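Local coordinates for cell wall surface anchor protein (Streptococcus agalactiae, PDB 4Z1P) that probably mediates adhesion of the streptococcal cell to its partners, as a cell-wall-anchored surface adhesin of the antigen I/II type, at residues R218-F223 with F319-K324; T177-H182 with E210-P215; E224-D229 with R277-F282. One frame throughout, in Å; residues are numbered along the deposited sequence.

Contact 1: R218-F223 with F319-K324; sequences RGYDLF and FVNGNK
The carboxamide of N321 lies flat against the phenyl ring of F223, the two planes only 18° apart. It covers one part of the ring face: OD1 stands 3.4 Å above the ring plane, displaced toward the rim, and N321 CG comes within 3.3 Å of F223 CE2. At the far end of the ring the backbone joins in, since N321 CA sits over the same face in a CH-pi contact, 4.0 Å from the ring centroid. F223 holds its CG between its backbone N and carbonyl carbon (chi1 66°), a torsion that folds the ring back over the amide. Both polar ends of the amide bond to the loop backbone. N321 ND2 donates to D221 O at 2.9 Å, with that oxygen close to the amide plane, while N321 OD1 receives F223 N at 2.8 Å in a nearly straight bond (169° at the hydrogen). OD1 also accepts from the backbone N of E224, the next residue along, so two N-H groups grip this oxygen. Beside ND2, the Y220 ring stands steeply to the amide, its CD2 3.4 Å from that nitrogen. Next to the amide, L222 CD2 meets V320 CG2 at 3.8 Å, a small apolar patch. N321 opens the corner of a type I' turn, V320 to N323, which joins strands 311-320 and 323-333 as a beta hairpin. Through this buried amide the hairpin tip docks on the loop leading into strand 225-230: one donated bond (D221 O) and two accepted (F223 N, E224 N) fix which end is oxygen and probably hold the amide against rotation.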
# COMPACT_ATOMS: atom_id res chain seq x y z
N ARG A 218 0.76 6.34 8.12
CA ARG A 218 0.20 5.53 7.02
C ARG A 218 -0.60 6.38 6.03
O ARG A 218 -1.09 7.42 6.38
CB ARG A 218 -0.67 4.46 7.60
CG ARG A 218 -1.86 4.97 8.37
CD ARG A 218 -2.66 3.79 8.82
NE ARG A 218 -3.80 4.27 9.57
CZ ARG A 218 -3.79 4.56 10.86
NH1 ARG A 218 -2.69 4.38 11.58
NH2 ARG A 218 -4.90 5.04 11.42
N GLY A 219 -0.78 5.88 4.81
CA GLY A 219 -1.46 6.61 3.77
C GLY A 219 -2.87 6.16 3.51
O GLY A 219 -3.34 6.32 2.40
N TYR A 220 -3.53 5.54 4.49
CA TYR A 220 -4.87 5.02 4.32
C TYR A 220 -5.57 5.01 5.66
O TYR A 220 -4.92 4.97 6.68
CB TYR A 220 -4.83 3.58 3.77
CG TYR A 220 -3.99 2.70 4.64
CD1 TYR A 220 -2.60 2.64 4.48
CD2 TYR A 220 -4.57 1.96 5.66
CE1 TYR A 220 -1.80 1.88 5.31
CE2 TYR A 220 -3.78 1.17 6.52
CZ TYR A 220 -2.41 1.12 6.35
OH TYR A 220 -1.62 0.37 7.21
N ASP A 221 -6.88 4.99 5.62
CA ASP A 221 -7.66 4.75 6.83
C ASP A 221 -8.04 3.30 7.01
O ASP A 221 -8.15 2.49 6.02
CB ASP A 221 -8.92 5.60 6.78
CG ASP A 221 -8.58 7.08 6.62
OD1 ASP A 221 -7.67 7.59 7.34
OD2 ASP A 221 -9.15 7.70 5.72
N LEU A 222 -8.25 2.95 8.27
CA LEU A 222 -8.64 1.60 8.62
C LEU A 222 -10.10 1.42 8.42
O LEU A 222 -10.90 2.26 8.85
CB LEU A 222 -8.34 1.33 10.07
CG LEU A 222 -6.87 1.19 10.39
CD1 LEU A 222 -6.73 0.97 11.89
CD2 LEU A 222 -6.29 -0.00 9.61
N PHE A 223 -10.45 0.31 7.79
CA PHE A 223 -11.83 -0.15 7.76
C PHE A 223 -12.09 -1.59 8.22
O PHE A 223 -13.23 -1.94 8.45
CB PHE A 223 -12.40 0.09 6.39
CG PHE A 223 -11.77 -0.73 5.32
CD1 PHE A 223 -12.25 -2.00 5.03
CD2 PHE A 223 -10.75 -0.20 4.56
CE1 PHE A 223 -11.67 -2.77 4.04
CE2 PHE A 223 -10.15 -0.96 3.55
CZ PHE A 223 -10.62 -2.24 3.29
N PHE A 319 -7.19 -10.13 9.73
CA PHE A 319 -7.47 -9.34 8.53
C PHE A 319 -7.34 -7.87 8.87
O PHE A 319 -7.95 -7.39 9.84
CB PHE A 319 -8.89 -9.59 8.03
CG PHE A 319 -9.15 -11.00 7.60
CD1 PHE A 319 -9.32 -12.00 8.55
CD2 PHE A 319 -9.24 -11.32 6.26
CE1 PHE A 319 -9.57 -13.30 8.17
CE2 PHE A 319 -9.45 -12.62 5.86
CZ PHE A 319 -9.64 -13.62 6.82
N VAL A 320 -6.58 -7.13 8.07
CA VAL A 320 -6.54 -5.68 8.16
C VAL A 320 -6.68 -5.13 6.72
O VAL A 320 -5.91 -5.50 5.85
CB VAL A 320 -5.30 -5.16 8.88
CG1 VAL A 320 -4.00 -5.68 8.27
CG2 VAL A 320 -5.27 -3.64 8.91
N ASN A 321 -7.74 -4.35 6.51
CA ASN A 321 -8.10 -3.76 5.21
C ASN A 321 -7.93 -4.77 4.11
O ASN A 321 -7.37 -4.47 3.07
CB ASN A 321 -7.25 -2.51 4.96
CG ASN A 321 -7.72 -1.32 5.74
OD1 ASN A 321 -8.48 -1.42 6.77
ND2 ASN A 321 -7.24 -0.16 5.31
N GLY A 322 -8.46 -5.96 4.35
CA GLY A 322 -8.53 -7.01 3.35
C GLY A 322 -7.31 -7.85 3.23
O GLY A 322 -7.30 -8.78 2.45
N ASN A 323 -6.25 -7.55 3.99
CA ASN A 323 -5.02 -8.29 3.94
C ASN A 323 -5.04 -9.38 5.04
O ASN A 323 -5.16 -9.03 6.20
CB ASN A 323 -3.85 -7.38 4.23
CG ASN A 323 -3.68 -6.35 3.16
OD1 ASN A 323 -3.08 -6.63 2.10
ND2 ASN A 323 -4.30 -5.18 3.36
N LYS A 324 -4.94 -10.65 4.64
CA LYS A 324 -5.05 -11.79 5.56
C LYS A 324 -3.70 -12.31 5.90
O LYS A 324 -2.87 -12.52 5.02
CB LYS A 324 -5.86 -12.94 4.90
CG LYS A 324 -6.02 -14.19 5.80
CD LYS A 324 -6.88 -15.23 5.08
CE LYS A 324 -6.59 -16.59 5.62
NZ LYS A 324 -7.65 -17.54 5.17

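Contact 2: T177-H182 with E210-P215; sequences TTPEVH and EGWVVP
H182 O receives the backbone N of E210 at 2.8 Å, and the return bond from H182 N to E210 O is longer, 3.3 Å. The two make an antiparallel hydrogen-bonded pair where strand 182-186, at the edge of its four-stranded sheet, starts beside the end of strand 204-210. The segments run in nearly opposite directions, 165° apart end to end, and beyond this pair the regular ladder gives way to side-chain packing. V181 CA still approaches E210 O, in a CA-H...O contact. On the side of the bridge where their side chains lie, H182 CB rests on the carboxylate carbon of E210, CB to CD 3.9 Å; the imidazole turns its ND1 to E328. W212 buries more surface in the contact than any other residue. Its CG is anti to the backbone N (chi1 -177°), which sends the ring across the gap to lay one face against P179 and E180. P179 CA is placed over the five-membered ring, 3.6 Å from its centroid and 9° from the normal, a CH-pi contact of nearly vertical approach. P179 CB extends the cover over the ring fusion, 3.7 Å from W212 CD2. E180 N lies over the same indole, and V214 N approaches the opposite face, toward the rim. This packing joins the connection between strands 165-177 and 182-186 to the segment that follows strand 204-210; F318 and V320 of strand 311-320 also touch W212. At the benzo end T177, whose OG1 also makes a weak hydrogen bond to V24 O, meets the indole edge, its OG1 3.6 Å from W212 CH2.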
# COMPACT_ATOMS: atom_id res chain seq x y z
N THR A 177 4.32 -2.10 4.29
CA THR A 177 4.25 -2.76 5.60
C THR A 177 3.39 -3.97 5.46
O THR A 177 2.20 -3.90 5.13
CB THR A 177 3.71 -1.84 6.67
OG1 THR A 177 2.42 -1.36 6.26
CG2 THR A 177 4.69 -0.62 6.98
N THR A 178 4.01 -5.12 5.68
CA THR A 178 3.31 -6.38 5.64
C THR A 178 2.83 -6.65 7.09
O THR A 178 3.63 -6.70 8.01
CB THR A 178 4.28 -7.51 5.19
OG1 THR A 178 4.52 -7.41 3.78
CG2 THR A 178 3.65 -8.91 5.47
N PRO A 179 1.54 -6.86 7.28
CA PRO A 179 1.09 -7.17 8.64
C PRO A 179 1.59 -8.50 9.13
O PRO A 179 1.83 -9.40 8.33
CB PRO A 179 -0.42 -7.18 8.53
CG PRO A 179 -0.74 -6.45 7.25
CD PRO A 179 0.43 -6.60 6.36
N GLU A 180 1.78 -8.60 10.44
CA GLU A 180 2.24 -9.80 11.11
C GLU A 180 1.48 -9.95 12.45
O GLU A 180 1.22 -8.96 13.12
CB GLU A 180 3.69 -9.59 11.42
CG GLU A 180 4.41 -10.84 11.86
CD GLU A 180 5.81 -10.52 12.36
OE1 GLU A 180 6.22 -9.33 12.33
OE2 GLU A 180 6.51 -11.47 12.75
N VAL A 181 1.12 -11.19 12.80
CA VAL A 181 0.35 -11.47 14.05
C VAL A 181 0.90 -12.71 14.70
O VAL A 181 1.52 -13.55 14.02
CB VAL A 181 -1.13 -11.78 13.76
CG1 VAL A 181 -1.87 -10.52 13.40
CG2 VAL A 181 -1.33 -12.82 12.67
N HIS A 182 0.65 -12.87 16.00
CA HIS A 182 1.22 -14.00 16.72
C HIS A 182 0.14 -14.59 17.61
O HIS A 182 -0.80 -13.89 17.98
CB HIS A 182 2.39 -13.55 17.61
CG HIS A 182 3.51 -12.97 16.83
ND1 HIS A 182 4.30 -13.72 16.01
CD2 HIS A 182 3.91 -11.68 16.67
CE1 HIS A 182 5.17 -12.94 15.38
NE2 HIS A 182 4.97 -11.70 15.79
N GLU A 210 -2.05 -11.72 19.33
CA GLU A 210 -1.34 -10.44 19.32
C GLU A 210 -1.62 -9.81 17.96
O GLU A 210 -1.05 -10.22 16.93
CB GLU A 210 0.17 -10.61 19.52
CG GLU A 210 0.56 -11.19 20.86
CD GLU A 210 2.07 -11.54 20.94
OE1 GLU A 210 2.35 -12.63 21.50
OE2 GLU A 210 2.92 -10.74 20.43
N GLY A 211 -2.50 -8.84 17.94
CA GLY A 211 -2.77 -8.10 16.70
C GLY A 211 -1.61 -7.30 16.17
O GLY A 211 -0.66 -6.94 16.88
N TRP A 212 -1.69 -6.97 14.88
CA TRP A 212 -0.61 -6.13 14.30
C TRP A 212 -0.81 -4.70 14.69
O TRP A 212 -1.97 -4.22 14.78
CB TRP A 212 -0.70 -6.20 12.79
CG TRP A 212 0.36 -5.47 12.08
CD1 TRP A 212 1.70 -5.63 12.22
CD2 TRP A 212 0.17 -4.52 11.03
NE1 TRP A 212 2.38 -4.80 11.33
CE2 TRP A 212 1.45 -4.13 10.57
CE3 TRP A 212 -0.95 -3.97 10.44
CZ2 TRP A 212 1.62 -3.19 9.60
CZ3 TRP A 212 -0.78 -3.03 9.47
CH2 TRP A 212 0.48 -2.64 9.06
N VAL A 213 0.29 -3.99 14.92
CA VAL A 213 0.19 -2.58 15.17
C VAL A 213 0.20 -1.81 13.83
O VAL A 213 1.26 -1.73 13.11
CB VAL A 213 1.29 -2.05 16.14
CG1 VAL A 213 1.16 -0.53 16.35
CG2 VAL A 213 1.26 -2.76 17.48
N VAL A 214 -0.95 -1.22 13.50
CA VAL A 214 -1.05 -0.37 12.32
C VAL A 214 -0.22 0.87 12.67
O VAL A 214 -0.50 1.56 13.68
CB VAL A 214 -2.48 -0.02 11.99
CG1 VAL A 214 -2.52 0.77 10.71
CG2 VAL A 214 -3.33 -1.27 11.78
N PRO A 215 0.82 1.15 11.89
CA PRO A 215 1.69 2.28 12.28
C PRO A 215 1.11 3.67 11.96
O PRO A 215 0.26 3.88 11.06
CB PRO A 215 2.97 2.02 11.45
CG PRO A 215 2.42 1.49 10.15
CD PRO A 215 1.22 0.61 10.56

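Contact 3: E224-D229 with R277-F282; sequences EYKFVD and RYELAF
Two neighbouring strands of a five-stranded antiparallel sheet, 225-229 and 277-282, run 4.7 Å apart at 172°. Five backbone bonds of 2.8 to 3.0 Å between N and O atoms tie F282 to Y225, F227 to L280 and D229 to Y278, the last two pairs each bonded both ways. At the Y225 end a water bridges the strands, accepting from Y225 N and donating to F282 O. K226, V228, E279 and A281 share one face, which carries a salt-bridge network of E224, K226, R277 and E279. Within strand 277-282, R277 grips E279 end-on, NH1 and NH2 both bonding OE2, NH2 at 3.0 Å. V228 CG1 presses on one face of that guanidinium, 3.7 Å from R277 NE. Across the strands K226 NZ makes a long salt bridge to E279 OE2, 3.7 Å, and another long ion pair to E224. On the buried face of F227, L280, D229 and Y278, D229 OD2 bonds N314 and Y278 OH bonds D300 and D241; L280 packs on strand 236-245, and L280, D229 and Y278 on strand 298-306. Beside it the Y225 and F282 rings stand almost perpendicular. One buried and one charged face are typical of a two-sheet beta sandwich.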
# COMPACT_ATOMS: atom_id res chain seq x y z
N GLU A 224 -11.06 -2.43 8.33
CA GLU A 224 -11.20 -3.78 8.80
C GLU A 224 -10.03 -4.09 9.69
O GLU A 224 -8.90 -3.84 9.31
CB GLU A 224 -11.22 -4.78 7.66
CG GLU A 224 -11.14 -6.23 8.07
CD GLU A 224 -11.27 -7.20 6.92
OE1 GLU A 224 -10.61 -6.97 5.90
OE2 GLU A 224 -12.03 -8.19 7.03
N TYR A 225 -10.30 -4.60 10.90
CA TYR A 225 -9.26 -5.08 11.79
C TYR A 225 -9.92 -6.21 12.56
O TYR A 225 -10.75 -5.98 13.43
CB TYR A 225 -8.73 -3.93 12.65
CG TYR A 225 -7.53 -4.25 13.54
CD1 TYR A 225 -7.65 -5.08 14.69
CD2 TYR A 225 -6.28 -3.73 13.26
CE1 TYR A 225 -6.54 -5.35 15.47
CE2 TYR A 225 -5.18 -3.98 14.04
CZ TYR A 225 -5.33 -4.80 15.17
OH TYR A 225 -4.20 -5.07 15.94
N LYS A 226 -9.61 -7.46 12.23
CA LYS A 226 -10.35 -8.52 12.86
C LYS A 226 -9.59 -9.78 12.99
O LYS A 226 -8.64 -10.00 12.25
CB LYS A 226 -11.64 -8.74 12.12
CG LYS A 226 -11.58 -9.68 10.98
CD LYS A 226 -12.98 -9.95 10.44
CE LYS A 226 -12.83 -10.70 9.14
NZ LYS A 226 -14.10 -10.97 8.44
N PHE A 227 -9.95 -10.58 13.98
CA PHE A 227 -9.37 -11.90 14.20
C PHE A 227 -10.43 -12.95 13.94
O PHE A 227 -11.55 -12.79 14.36
CB PHE A 227 -8.94 -12.07 15.66
CG PHE A 227 -8.08 -10.97 16.21
CD1 PHE A 227 -8.63 -9.79 16.70
CD2 PHE A 227 -6.74 -11.15 16.33
CE1 PHE A 227 -7.83 -8.80 17.28
CE2 PHE A 227 -5.93 -10.17 16.92
CZ PHE A 227 -6.48 -8.99 17.38
N VAL A 228 -10.06 -14.02 13.23
CA VAL A 228 -10.88 -15.22 13.09
C VAL A 228 -10.09 -16.42 13.67
O VAL A 228 -9.00 -16.73 13.23
CB VAL A 228 -11.32 -15.47 11.63
CG1 VAL A 228 -12.23 -16.68 11.56
CG2 VAL A 228 -12.03 -14.25 11.05
N ASP A 229 -10.61 -17.09 14.71
CA ASP A 229 -9.86 -18.17 15.37
C ASP A 229 -10.73 -19.42 15.22
O ASP A 229 -11.92 -19.41 15.55
CB ASP A 229 -9.63 -17.80 16.83
CG ASP A 229 -8.67 -18.76 17.52
OD1 ASP A 229 -8.99 -19.99 17.59
OD2 ASP A 229 -7.59 -18.30 17.92
N ARG A 277 -15.89 -21.69 15.08
CA ARG A 277 -15.48 -20.40 14.51
C ARG A 277 -15.78 -19.21 15.40
O ARG A 277 -16.92 -18.79 15.58
CB ARG A 277 -16.12 -20.17 13.14
CG ARG A 277 -15.46 -18.99 12.40
CD ARG A 277 -16.33 -18.54 11.24
NE ARG A 277 -15.69 -17.48 10.46
CZ ARG A 277 -15.89 -16.18 10.62
NH1 ARG A 277 -16.75 -15.70 11.55
NH2 ARG A 277 -15.26 -15.35 9.82
N TYR A 278 -14.70 -18.62 15.91
CA TYR A 278 -14.75 -17.37 16.67
C TYR A 278 -14.32 -16.18 15.78
O TYR A 278 -13.42 -16.35 14.96
CB TYR A 278 -13.73 -17.53 17.80
CG TYR A 278 -13.43 -16.28 18.57
CD1 TYR A 278 -12.46 -15.40 18.13
CD2 TYR A 278 -14.13 -15.95 19.72
CE1 TYR A 278 -12.18 -14.24 18.80
CE2 TYR A 278 -13.84 -14.77 20.42
CZ TYR A 278 -12.84 -13.94 19.95
OH TYR A 278 -12.50 -12.81 20.62
N GLU A 279 -14.97 -15.02 15.89
CA GLU A 279 -14.46 -13.82 15.22
C GLU A 279 -14.64 -12.69 16.14
O GLU A 279 -15.72 -12.55 16.78
CB GLU A 279 -15.22 -13.56 13.93
CG GLU A 279 -14.89 -12.21 13.34
CD GLU A 279 -15.80 -11.92 12.18
OE1 GLU A 279 -16.57 -10.94 12.29
OE2 GLU A 279 -15.74 -12.70 11.22
N LEU A 280 -13.61 -11.88 16.25
CA LEU A 280 -13.72 -10.60 16.89
C LEU A 280 -13.36 -9.52 15.86
O LEU A 280 -12.25 -9.55 15.26
CB LEU A 280 -12.79 -10.52 18.08
CG LEU A 280 -12.94 -9.18 18.84
CD1 LEU A 280 -12.59 -9.26 20.32
CD2 LEU A 280 -12.17 -8.03 18.19
N ALA A 281 -14.27 -8.57 15.65
CA ALA A 281 -14.11 -7.58 14.58
C ALA A 281 -14.32 -6.22 15.11
O ALA A 281 -15.31 -5.95 15.83
CB ALA A 281 -15.05 -7.85 13.41
N PHE A 282 -13.40 -5.32 14.76
CA PHE A 282 -13.62 -3.93 15.07
C PHE A 282 -14.63 -3.30 14.14
O PHE A 282 -14.72 -3.60 12.94
CB PHE A 282 -12.30 -3.16 15.04
CG PHE A 282 -11.55 -3.26 16.31
CD1 PHE A 282 -10.78 -4.37 16.59
CD2 PHE A 282 -11.63 -2.25 17.27
CE1 PHE A 282 -10.05 -4.47 17.78
CE2 PHE A 282 -10.96 -2.35 18.48
CZ PHE A 282 -10.15 -3.46 18.74
O HOH W 1 -13.09 -5.07 11.41

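The three contacts meet around the start of strand 225-230. Contacts 1 and 3 share a sheet, with centres about 14 Å apart: F319 O and K226 N lie 2.9 Å apart, a probable hydrogen bond, and E224 OE1 probably accepts from G322 N at 2.8 Å. Contact 2, its centre about 11 Å from that of contact 1, packs P179 CG on V320 CG1 at 3.5 Å. It also reaches contact 3, where Y225 OH and W212 O are 2.6 Å apart. The hairpin tip, segments 177-182 and 210-215, and the strand pair therefore pack as one continuous region.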